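Local coordinates for protein gamma-glutamyltranspeptidase (Streptomyces lincolnensis, PDB 6J3A) that is probably an LmbA-like homologue of gamma-glutamyltranspeptidases, of the Ntn-hydrolase class, whose own reaction is not established, at residues V108-L117 with D249-Y257; Q278-L289 with D504-L515. One frame throughout, in Å; residues are numbered along the deposited sequence.

Interaction 1 of 2, residues V108-L117 with D249-Y257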
loop_
_atom_site.group_PDB
_atom_site.type_symbol
_atom_site.label_atom_id
_atom_site.label_comp_id
_atom_site.label_asym_id
_atom_site.label_seq_id
_atom_site.Cartn_x
_atom_site.Cartn_y
_atom_site.Cartn_z
ATOM N N VAL A 108 -28.973 1.814 -21.279
ATOM C CA VAL A 108 -29.694 1.218 -20.141
ATOM C C VAL A 108 -28.639 0.927 -19.063
ATOM O O VAL A 108 -27.617 0.335 -19.372
ATOM C CB VAL A 108 -30.421 -0.103 -20.516
ATOM C CG1 VAL A 108 -31.035 -0.766 -19.285
ATOM C CG2 VAL A 108 -31.510 0.131 -21.552
ATOM N N PRO A 109 -28.854 1.374 -17.812
ATOM C CA PRO A 109 -27.836 1.077 -16.787
ATOM C C PRO A 109 -27.627 -0.416 -16.569
ATOM O O PRO A 109 -28.593 -1.137 -16.326
ATOM C CB PRO A 109 -28.394 1.738 -15.532
ATOM C CG PRO A 109 -29.228 2.860 -16.049
ATOM C CD PRO A 109 -29.811 2.393 -17.353
ATOM N N GLY A 110 -26.382 -0.869 -16.681
ATOM C CA GLY A 110 -26.064 -2.300 -16.653
ATOM C C GLY A 110 -25.277 -2.819 -15.462
ATOM O O GLY A 110 -25.313 -4.018 -15.157
ATOM N N ALA A 111 -24.567 -1.925 -14.784
ATOM C CA ALA A 111 -23.701 -2.307 -13.679
ATOM C C ALA A 111 -24.447 -2.939 -12.509
ATOM O O ALA A 111 -24.021 -3.959 -11.986
ATOM C CB ALA A 111 -22.913 -1.099 -13.201
ATOM N N PHE A 112 -25.551 -2.336 -12.096
ATOM C CA PHE A 112 -26.244 -2.825 -10.920
ATOM C C PHE A 112 -26.657 -4.285 -11.053
ATOM O O PHE A 112 -26.337 -5.102 -10.191
ATOM C CB PHE A 112 -27.470 -1.998 -10.579
ATOM C CG PHE A 112 -28.144 -2.460 -9.321
ATOM C CD1 PHE A 112 -27.670 -2.068 -8.086
ATOM C CD2 PHE A 112 -29.220 -3.336 -9.374
ATOM C CE1 PHE A 112 -28.275 -2.519 -6.920
ATOM C CE2 PHE A 112 -29.834 -3.787 -8.217
ATOM C CZ PHE A 112 -29.355 -3.382 -6.986
ATOM N N ASP A 113 -27.372 -4.600 -12.127
ATOM C CA ASP A 113 -27.850 -5.971 -12.337
ATOM C C ASP A 113 -26.690 -6.969 -12.425
ATOM O O ASP A 113 -26.790 -8.086 -11.915
ATOM C CB ASP A 113 -28.725 -6.082 -13.585
ATOM C CG ASP A 113 -29.565 -7.350 -13.587
ATOM O OD1 ASP A 113 -30.497 -7.453 -12.749
ATOM O OD2 ASP A 113 -29.287 -8.259 -14.408
ATOM N N ALA A 114 -25.599 -6.546 -13.062
ATOM C CA ALA A 114 -24.387 -7.346 -13.158
ATOM C C ALA A 114 -23.812 -7.721 -11.798
ATOM O O ALA A 114 -23.503 -8.882 -11.567
ATOM C CB ALA A 114 -23.339 -6.621 -13.986
ATOM N N TRP A 115 -23.675 -6.749 -10.901
ATOM C CA TRP A 115 -23.168 -7.020 -9.548
ATOM C C TRP A 115 -24.143 -7.878 -8.739
ATOM O O TRP A 115 -23.723 -8.660 -7.879
ATOM C CB TRP A 115 -22.880 -5.712 -8.794
ATOM C CG TRP A 115 -21.737 -4.913 -9.355
ATOM C CD1 TRP A 115 -21.783 -3.629 -9.833
ATOM C CD2 TRP A 115 -20.378 -5.341 -9.492
ATOM N NE1 TRP A 115 -20.533 -3.232 -10.258
ATOM C CE2 TRP A 115 -19.656 -4.267 -10.063
ATOM C CE3 TRP A 115 -19.700 -6.526 -9.185
ATOM C CZ2 TRP A 115 -18.295 -4.343 -10.329
ATOM C CZ3 TRP A 115 -18.339 -6.600 -9.450
ATOM C CH2 TRP A 115 -17.651 -5.513 -10.020
ATOM N N MET A 116 -25.436 -7.721 -9.008
ATOM C CA MET A 116 -26.454 -8.529 -8.353
ATOM C C MET A 116 -26.351 -9.961 -8.829
ATOM O O MET A 116 -26.485 -10.879 -8.035
ATOM C CB MET A 116 -27.866 -7.998 -8.636
ATOM C CG MET A 116 -28.259 -6.728 -7.898
ATOM S SD MET A 116 -27.835 -6.682 -6.149
ATOM C CE MET A 116 -26.270 -5.816 -6.240
ATOM N N LEU A 117 -26.131 -10.144 -10.129
ATOM C CA LEU A 117 -25.965 -11.487 -10.686
ATOM C C LEU A 117 -24.747 -12.171 -10.093
ATOM O O LEU A 117 -24.816 -13.332 -9.685
ATOM C CB LEU A 117 -25.829 -11.469 -12.216
ATOM C CG LEU A 117 -27.023 -11.928 -13.063
ATOM C CD1 LEU A 117 -26.579 -12.063 -14.507
ATOM C CD2 LEU A 117 -27.642 -13.247 -12.621
ATOM N N ASP A 249 -37.740 -0.488 -21.361
ATOM C CA ASP A 249 -36.308 -0.715 -21.644
ATOM C C ASP A 249 -35.628 -1.298 -20.407
ATOM O O ASP A 249 -34.855 -2.262 -20.496
ATOM C CB ASP A 249 -35.559 0.578 -22.004
ATOM C CG ASP A 249 -35.938 1.139 -23.360
ATOM O OD1 ASP A 249 -35.822 0.429 -24.373
ATOM O OD2 ASP A 249 -36.322 2.319 -23.428
ATOM N N LEU A 250 -35.910 -0.680 -19.259
ATOM C CA LEU A 250 -35.367 -1.128 -17.973
ATOM C C LEU A 250 -35.919 -2.468 -17.568
ATOM O O LEU A 250 -35.154 -3.346 -17.217
ATOM C CB LEU A 250 -35.646 -0.121 -16.858
ATOM C CG LEU A 250 -35.077 1.283 -17.070
ATOM C CD1 LEU A 250 -35.292 2.094 -15.807
ATOM C CD2 LEU A 250 -33.605 1.299 -17.447
ATOM N N ALA A 251 -37.237 -2.623 -17.643
ATOM C CA ALA A 251 -37.914 -3.870 -17.249
ATOM C C ALA A 251 -37.414 -5.116 -18.018
ATOM O O ALA A 251 -37.345 -6.217 -17.462
ATOM C CB ALA A 251 -39.426 -3.711 -17.393
ATOM N N GLY A 252 -37.052 -4.927 -19.284
ATOM C CA GLY A 252 -36.623 -6.028 -20.154
ATOM C C GLY A 252 -35.163 -6.461 -20.072
ATOM O O GLY A 252 -34.832 -7.582 -20.469
ATOM N N TRP A 253 -34.289 -5.593 -19.561
ATOM C CA TRP A 253 -32.839 -5.822 -19.648
ATOM C C TRP A 253 -32.271 -6.480 -18.402
ATOM O O TRP A 253 -32.555 -6.078 -17.286
ATOM C CB TRP A 253 -32.067 -4.523 -19.948
ATOM C CG TRP A 253 -30.601 -4.784 -20.212
ATOM C CD1 TRP A 253 -30.012 -5.023 -21.417
ATOM C CD2 TRP A 253 -29.562 -4.877 -19.234
ATOM N NE1 TRP A 253 -28.666 -5.248 -21.253
ATOM C CE2 TRP A 253 -28.363 -5.168 -19.921
ATOM C CE3 TRP A 253 -29.528 -4.740 -17.842
ATOM C CZ2 TRP A 253 -27.140 -5.318 -19.265
ATOM C CZ3 TRP A 253 -28.320 -4.897 -17.188
ATOM C CH2 TRP A 253 -27.137 -5.182 -17.902
ATOM N N SER A 254 -31.436 -7.484 -18.625
ATOM C CA SER A 254 -30.678 -8.160 -17.586
ATOM C C SER A 254 -29.246 -8.257 -18.052
ATOM O O SER A 254 -28.964 -8.282 -19.256
ATOM C CB SER A 254 -31.199 -9.581 -17.367
ATOM O OG SER A 254 -32.475 -9.575 -16.762
ATOM N N ALA A 255 -28.338 -8.339 -17.091
ATOM C CA ALA A 255 -26.959 -8.685 -17.383
ATOM C C ALA A 255 -26.925 -10.150 -17.813
ATOM O O ALA A 255 -27.746 -10.964 -17.359
ATOM C CB ALA A 255 -26.101 -8.461 -16.158
ATOM N N THR A 256 -25.996 -10.469 -18.707
ATOM C CA THR A 256 -25.861 -11.824 -19.250
ATOM C C THR A 256 -24.441 -12.338 -19.116
ATOM O O THR A 256 -23.514 -11.550 -18.919
ATOM C CB THR A 256 -26.235 -11.871 -20.738
ATOM O OG1 THR A 256 -25.508 -10.862 -21.446
ATOM C CG2 THR A 256 -27.715 -11.641 -20.909
ATOM N N TYR A 257 -24.291 -13.658 -19.253
ATOM C CA TYR A 257 -22.991 -14.339 -19.215
ATOM C C TYR A 257 -22.508 -14.673 -20.626
ATOM O O TYR A 257 -23.314 -14.878 -21.525
ATOM C CB TYR A 257 -23.078 -15.634 -18.417
ATOM C CG TYR A 257 -23.130 -15.482 -16.909
ATOM C CD1 TYR A 257 -22.007 -15.075 -16.177
ATOM C CD2 TYR A 257 -24.294 -15.796 -16.201
ATOM C CE1 TYR A 257 -22.056 -14.966 -14.787
ATOM C CE2 TYR A 257 -24.350 -15.687 -14.816
ATOM C CZ TYR A 257 -23.232 -15.278 -14.111
ATOM O OH TYR A 257 -23.286 -15.168 -12.740
#
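The indole of Trp253 lies obliquely against the turn that leads into helix 111-122, its CH2 only 3.3 Å from CA of Gly110. Pro109 O, CB of Asp113 and CG1 of Val108 also approach this ring at a slant, while one face carries Ala255 N from its own segment, near the rim. The Tyr257 ring is likewise met obliquely, by CD1 of Leu117, and its OH hydrogen-bonds to Asp121. Glycine suits the turn because a CB here would probably crowd CH2 of the indole. With CG swung away from the backbone N (chi1 -173°), the indole extends toward that turn, and its CB meets Val108 CG1 at 4.0 Å. The same methyl touches Leu250 CD2 at 3.8 Å, so the branched valine packs against both the end of helix 247-252 and the tryptophan. With an alanine in place of Trp253, the turn at Gly110 would probably lose the indole that packs against it, opening a gap beside Val108 and Asp113.

The polar link is made by Asp113: OD2 accepts the N-H of Ala255 at 2.8 Å and 166°, on its anti side and 23° out of the carboxylate plane. OD1 forms a salt bridge with Arg213, holding the carboxylate from two directions. Beyond it small residues allow close approach, Ala255 CB lying 3.6 Å from CA of Ala114, and Leu117 CD1 packs against Ala255 O. Helix 111-122, resting on strand 61-66 and helix 36-50, is consistent with a helical layer of the alpha-beta-beta-alpha sandwich of Ntn hydrolases, here fastened to the loop that enters strand 256-265.

Interaction 2 of 2, residues Q278-L289 with D504-L515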
loop_
_atom_site.group_PDB
_atom_site.type_symbol
_atom_site.label_atom_id
_atom_site.label_comp_id
_atom_site.label_asym_id
_atom_site.label_seq_id
_atom_site.Cartn_x
_atom_site.Cartn_y
_atom_site.Cartn_z
ATOM N N GLN A 278 -13.941 -3.135 -26.596
ATOM C CA GLN A 278 -12.637 -3.090 -27.288
ATOM C C GLN A 278 -11.704 -4.244 -26.884
ATOM O O GLN A 278 -10.579 -4.337 -27.397
ATOM C CB GLN A 278 -11.913 -1.754 -27.046
ATOM C CG GLN A 278 -11.416 -1.515 -25.613
ATOM C CD GLN A 278 -10.461 -0.331 -25.476
ATOM O OE1 GLN A 278 -10.447 0.337 -24.449
ATOM N NE2 GLN A 278 -9.642 -0.082 -26.498
ATOM N N GLY A 279 -12.149 -5.095 -25.957
ATOM C CA GLY A 279 -11.325 -6.159 -25.369
ATOM C C GLY A 279 -10.406 -6.885 -26.328
ATOM O O GLY A 279 -9.186 -6.959 -26.104
ATOM N N PRO A 280 -10.980 -7.409 -27.419
ATOM C CA PRO A 280 -10.213 -8.119 -28.432
ATOM C C PRO A 280 -9.053 -7.377 -29.102
ATOM O O PRO A 280 -8.201 -8.037 -29.692
ATOM C CB PRO A 280 -11.280 -8.483 -29.451
ATOM C CG PRO A 280 -12.493 -8.707 -28.615
ATOM C CD PRO A 280 -12.429 -7.578 -27.635
ATOM N N VAL A 281 -8.997 -6.050 -28.994
ATOM C CA VAL A 281 -7.913 -5.283 -29.604
ATOM C C VAL A 281 -6.548 -5.568 -28.956
ATOM O O VAL A 281 -5.508 -5.428 -29.613
ATOM C CB VAL A 281 -8.228 -3.766 -29.634
ATOM C CG1 VAL A 281 -7.830 -3.057 -28.343
ATOM C CG2 VAL A 281 -7.535 -3.107 -30.818
ATOM N N LEU A 282 -6.561 -5.954 -27.675
ATOM C CA LEU A 282 -5.363 -6.455 -26.979
ATOM C C LEU A 282 -4.906 -7.763 -27.628
ATOM O O LEU A 282 -3.731 -7.930 -27.970
ATOM C CB LEU A 282 -5.642 -6.677 -25.477
ATOM C CG LEU A 282 -4.409 -6.832 -24.554
ATOM C CD1 LEU A 282 -4.698 -6.378 -23.124
ATOM C CD2 LEU A 282 -3.839 -8.254 -24.546
ATOM N N LEU A 283 -5.861 -8.675 -27.800
ATOM C CA LEU A 283 -5.614 -9.963 -28.431
ATOM C C LEU A 283 -5.069 -9.785 -29.869
ATOM O O LEU A 283 -4.129 -10.471 -30.263
ATOM C CB LEU A 283 -6.884 -10.837 -28.403
ATOM C CG LEU A 283 -7.631 -11.039 -27.067
ATOM C CD1 LEU A 283 -8.862 -11.927 -27.185
ATOM C CD2 LEU A 283 -6.698 -11.644 -26.047
ATOM N N GLN A 284 -5.632 -8.847 -30.628
ATOM C CA GLN A 284 -5.142 -8.545 -31.988
ATOM C C GLN A 284 -3.710 -8.029 -31.985
ATOM O O GLN A 284 -2.932 -8.335 -32.884
ATOM C CB GLN A 284 -6.050 -7.539 -32.701
ATOM C CG GLN A 284 -7.322 -8.161 -33.263
ATOM C CD GLN A 284 -7.929 -7.386 -34.410
ATOM O OE1 GLN A 284 -9.099 -7.022 -34.359
ATOM N NE2 GLN A 284 -7.137 -7.129 -35.457
ATOM N N GLN A 285 -3.367 -7.252 -30.967
ATOM C CA GLN A 285 -1.995 -6.777 -30.807
ATOM C C GLN A 285 -0.993 -7.911 -30.560
ATOM O O GLN A 285 0.139 -7.857 -31.047
ATOM C CB GLN A 285 -1.921 -5.734 -29.697
ATOM C CG GLN A 285 -2.495 -4.388 -30.111
ATOM C CD GLN A 285 -2.597 -3.426 -28.943
ATOM O OE1 GLN A 285 -1.648 -2.717 -28.634
ATOM N NE2 GLN A 285 -3.750 -3.402 -28.291
ATOM N N LEU A 286 -1.435 -8.930 -29.823
ATOM C CA LEU A 286 -0.625 -10.112 -29.520
ATOM C C LEU A 286 -0.442 -10.988 -30.745
ATOM O O LEU A 286 0.663 -11.479 -31.008
ATOM C CB LEU A 286 -1.293 -10.950 -28.424
ATOM C CG LEU A 286 -1.285 -10.405 -27.006
ATOM C CD1 LEU A 286 -2.155 -11.275 -26.115
ATOM C CD2 LEU A 286 0.128 -10.353 -26.464
ATOM N N ALA A 287 -1.542 -11.196 -31.471
ATOM C CA ALA A 287 -1.513 -11.910 -32.752
ATOM C C ALA A 287 -0.622 -11.257 -33.817
ATOM O O ALA A 287 -0.093 -11.933 -34.691
ATOM C CB ALA A 287 -2.918 -12.066 -33.286
ATOM N N LEU A 288 -0.462 -9.948 -33.731
ATOM C CA LEU A 288 0.403 -9.205 -34.656
ATOM C C LEU A 288 1.885 -9.455 -34.452
ATOM O O LEU A 288 2.672 -9.296 -35.386
ATOM C CB LEU A 288 0.134 -7.689 -34.549
ATOM C CG LEU A 288 -0.573 -6.913 -35.671
ATOM C CD1 LEU A 288 -1.198 -7.774 -36.746
ATOM C CD2 LEU A 288 -1.625 -5.985 -35.079
ATOM N N LEU A 289 2.265 -9.844 -33.243
ATOM C CA LEU A 289 3.668 -9.889 -32.879
ATOM C C LEU A 289 4.406 -11.007 -33.607
ATOM O O LEU A 289 3.839 -12.071 -33.824
ATOM C CB LEU A 289 3.805 -10.077 -31.368
ATOM C CG LEU A 289 3.221 -8.953 -30.501
ATOM C CD1 LEU A 289 3.123 -9.401 -29.047
ATOM C CD2 LEU A 289 4.022 -7.662 -30.625
ATOM N N ASP A 504 -9.459 4.909 -24.329
ATOM C CA ASP A 504 -8.761 4.316 -25.475
ATOM C C ASP A 504 -7.335 3.880 -25.163
ATOM O O ASP A 504 -6.702 3.197 -25.971
ATOM C CB ASP A 504 -8.768 5.282 -26.663
ATOM C CG ASP A 504 -10.156 5.509 -27.206
ATOM O OD1 ASP A 504 -10.910 4.528 -27.379
ATOM O OD2 ASP A 504 -10.506 6.678 -27.444
ATOM N N GLN A 505 -6.832 4.269 -23.999
ATOM C CA GLN A 505 -5.539 3.789 -23.524
ATOM C C GLN A 505 -5.606 2.447 -22.771
ATOM O O GLN A 505 -4.565 1.807 -22.607
ATOM C CB GLN A 505 -4.865 4.849 -22.648
ATOM C CG GLN A 505 -4.564 6.167 -23.359
ATOM C CD GLN A 505 -5.729 7.157 -23.344
ATOM O OE1 GLN A 505 -5.976 7.824 -22.343
ATOM N NE2 GLN A 505 -6.434 7.265 -24.463
ATOM N N GLN A 506 -6.802 2.016 -22.342
ATOM C CA GLN A 506 -6.969 0.818 -21.490
ATOM C C GLN A 506 -6.223 -0.422 -21.985
ATOM O O GLN A 506 -5.406 -0.986 -21.255
ATOM C CB GLN A 506 -8.447 0.448 -21.335
ATOM C CG GLN A 506 -9.231 1.323 -20.380
ATOM C CD GLN A 506 -10.435 0.623 -19.773
ATOM O OE1 GLN A 506 -11.469 1.252 -19.520
ATOM N NE2 GLN A 506 -10.304 -0.669 -19.511
ATOM N N ASP A 507 -6.521 -0.841 -23.215
ATOM C CA ASP A 507 -5.853 -2.002 -23.813
ATOM C C ASP A 507 -4.569 -1.666 -24.586
ATOM O O ASP A 507 -4.064 -2.512 -25.329
ATOM C CB ASP A 507 -6.808 -2.791 -24.720
ATOM C CG ASP A 507 -7.624 -3.830 -23.969
ATOM O OD1 ASP A 507 -7.199 -4.311 -22.895
ATOM O OD2 ASP A 507 -8.704 -4.178 -24.490
ATOM N N GLN A 508 -4.054 -0.449 -24.437
ATOM C CA GLN A 508 -2.673 -0.158 -24.817
ATOM C C GLN A 508 -1.807 -0.386 -23.578
ATOM O O GLN A 508 -0.827 -1.148 -23.580
ATOM C CB GLN A 508 -2.526 1.284 -25.311
ATOM C CG GLN A 508 -3.498 1.687 -26.410
ATOM C CD GLN A 508 -3.141 3.035 -27.024
ATOM O OE1 GLN A 508 -2.011 3.235 -27.489
ATOM N NE2 GLN A 508 -4.098 3.972 -27.026
ATOM N N TRP A 509 -2.205 0.274 -22.504
ATOM C CA TRP A 509 -1.484 0.203 -21.251
ATOM C C TRP A 509 -1.414 -1.226 -20.736
ATOM O O TRP A 509 -0.359 -1.670 -20.291
ATOM C CB TRP A 509 -2.147 1.117 -20.218
ATOM C CG TRP A 509 -1.927 2.594 -20.448
ATOM C CD1 TRP A 509 -0.898 3.200 -21.137
ATOM C CD2 TRP A 509 -2.733 3.650 -19.929
ATOM N NE1 TRP A 509 -1.046 4.571 -21.104
ATOM C CE2 TRP A 509 -2.155 4.874 -20.357
ATOM C CE3 TRP A 509 -3.901 3.684 -19.144
ATOM C CZ2 TRP A 509 -2.710 6.110 -20.034
ATOM C CZ3 TRP A 509 -4.442 4.909 -18.810
ATOM C CH2 TRP A 509 -3.851 6.109 -19.262
ATOM N N GLN A 510 -2.534 -1.936 -20.823
ATOM C CA GLN A 510 -2.589 -3.335 -20.416
ATOM C C GLN A 510 -1.695 -4.226 -21.267
ATOM O O GLN A 510 -1.047 -5.122 -20.728
ATOM C CB GLN A 510 -4.020 -3.873 -20.452
ATOM C CG GLN A 510 -4.820 -3.536 -19.221
ATOM C CD GLN A 510 -6.280 -3.895 -19.363
ATOM O OE1 GLN A 510 -7.051 -3.195 -20.046
ATOM N NE2 GLN A 510 -6.683 -4.987 -18.712
ATOM N N LEU A 511 -1.675 -4.001 -22.584
ATOM C CA LEU A 511 -0.763 -4.745 -23.453
ATOM C C LEU A 511 0.682 -4.540 -23.012
ATOM O O LEU A 511 1.433 -5.505 -22.903
ATOM C CB LEU A 511 -0.890 -4.357 -24.926
ATOM C CG LEU A 511 0.089 -5.212 -25.764
ATOM C CD1 LEU A 511 -0.593 -6.464 -26.282
ATOM C CD2 LEU A 511 0.749 -4.426 -26.881
ATOM N N HIS A 512 1.062 -3.293 -22.753
ATOM C CA HIS A 512 2.443 -3.012 -22.339
ATOM C C HIS A 512 2.727 -3.720 -21.009
ATOM O O HIS A 512 3.734 -4.428 -20.866
ATOM C CB HIS A 512 2.722 -1.503 -22.255
ATOM C CG HIS A 512 2.208 -0.730 -23.431
ATOM N ND1 HIS A 512 2.083 -1.289 -24.680
ATOM C CD2 HIS A 512 1.760 0.542 -23.543
ATOM C CE1 HIS A 512 1.589 -0.392 -25.514
ATOM N NE2 HIS A 512 1.384 0.729 -24.847
ATOM N N PHE A 513 1.804 -3.570 -20.067
ATOM C CA PHE A 513 1.897 -4.231 -18.763
ATOM C C PHE A 513 2.048 -5.746 -18.863
ATOM O O PHE A 513 3.011 -6.307 -18.337
ATOM C CB PHE A 513 0.653 -3.903 -17.954
ATOM C CG PHE A 513 0.485 -4.733 -16.729
ATOM C CD1 PHE A 513 1.284 -4.519 -15.626
ATOM C CD2 PHE A 513 -0.488 -5.717 -16.673
ATOM C CE1 PHE A 513 1.121 -5.275 -14.479
ATOM C CE2 PHE A 513 -0.659 -6.477 -15.531
ATOM C CZ PHE A 513 0.146 -6.255 -14.431
ATOM N N PHE A 514 1.095 -6.394 -19.531
ATOM C CA PHE A 514 1.092 -7.852 -19.662
ATOM C C PHE A 514 2.363 -8.397 -20.297
ATOM O O PHE A 514 2.881 -9.416 -19.842
ATOM C CB PHE A 514 -0.102 -8.333 -20.470
ATOM C CG PHE A 514 -0.028 -9.790 -20.846
ATOM C CD1 PHE A 514 -0.531 -10.766 -19.990
ATOM C CD2 PHE A 514 0.545 -10.180 -22.055
ATOM C CE1 PHE A 514 -0.471 -12.101 -20.337
ATOM C CE2 PHE A 514 0.613 -11.513 -22.404
ATOM C CZ PHE A 514 0.104 -12.477 -21.545
ATOM N N LEU A 515 2.845 -7.748 -21.354
ATOM C CA LEU A 515 4.141 -8.130 -21.947
ATOM C C LEU A 515 5.304 -7.938 -20.962
ATOM O O LEU A 515 6.195 -8.793 -20.842
ATOM C CB LEU A 515 4.419 -7.367 -23.253
ATOM C CG LEU A 515 3.533 -7.705 -24.463
ATOM C CD1 LEU A 515 3.933 -6.864 -25.663
ATOM C CD2 LEU A 515 3.592 -9.175 -24.832
#
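Leu282 and Asp507 meet where helices 280-288 and 506-519 come together, their side chains crossing at about a right angle and CD1 of Leu282 lying 3.3 Å from Asp507 OD1. The two short segments cross at -45° with axes 9.1 Å apart, and this N-terminal half is the tight part. Aspartate is short enough to sit between the helices beside Leu282 and Val281, and its buried carboxylate forms a salt bridge through OD1 with Lys272 and a hydrogen bond through OD2 with Thr484.

Gln285 makes the polar link. Its chain is extended beyond CG, which carries the amide across to the other helix, where NE2 donates to Asp507 O at 3.1 Å and 149°. The same nitrogen also donates to Val281 O at 3.0 Å, one turn back in its own helix; that acceptor lies in the amide plane, whereas Asp507 O is tilted 20° from it. Two backbone carbonyls thus fix the rotation of the amide, as a glutamine, with two N-H groups on one atom, can allow. Its OE1 faces CD2 of Leu511, whose other methyl lies against CB of Gln285.

Toward the C-terminal ends the contact turns purely apolar and looser. Leu286 CD2 reaches Leu511 CD1 and Leu515 CD2, both at 4.0 Å, and slants against the Phe514 ring; Leu289, partly exposed, adds only a touch of its CD1 on Leu515 CD2 at 4.2 Å. Beneath, Leu286 and Phe514 both rest on Val270 of strand 268-272. Two crossed helices sharing a leucine-rich seam over strand 268-272 are consistent with a helical layer of the Ntn-hydrolase alpha-beta-beta-alpha fold.

Overall arrangement
The two contacts follow one another along the chain, interaction 1 closing before interaction 2 opens, and lie on opposite sides of the chain's centre. Their centres are 27 Å apart and their nearest atoms about 13 Å, so they do not touch. Strand 256-265 relates them: interaction 1 fastens the loop entering it, while Leu283 and Leu515 of interaction 2 pack on its later residues. In gamma-glutamyltranspeptidases a precursor is cut ahead of the catalytic threonine; by analogy the cut would fall between 278-289 and 504-515. Interaction 2 would then join the two subunits, whereas interaction 1 would stay within the larger one.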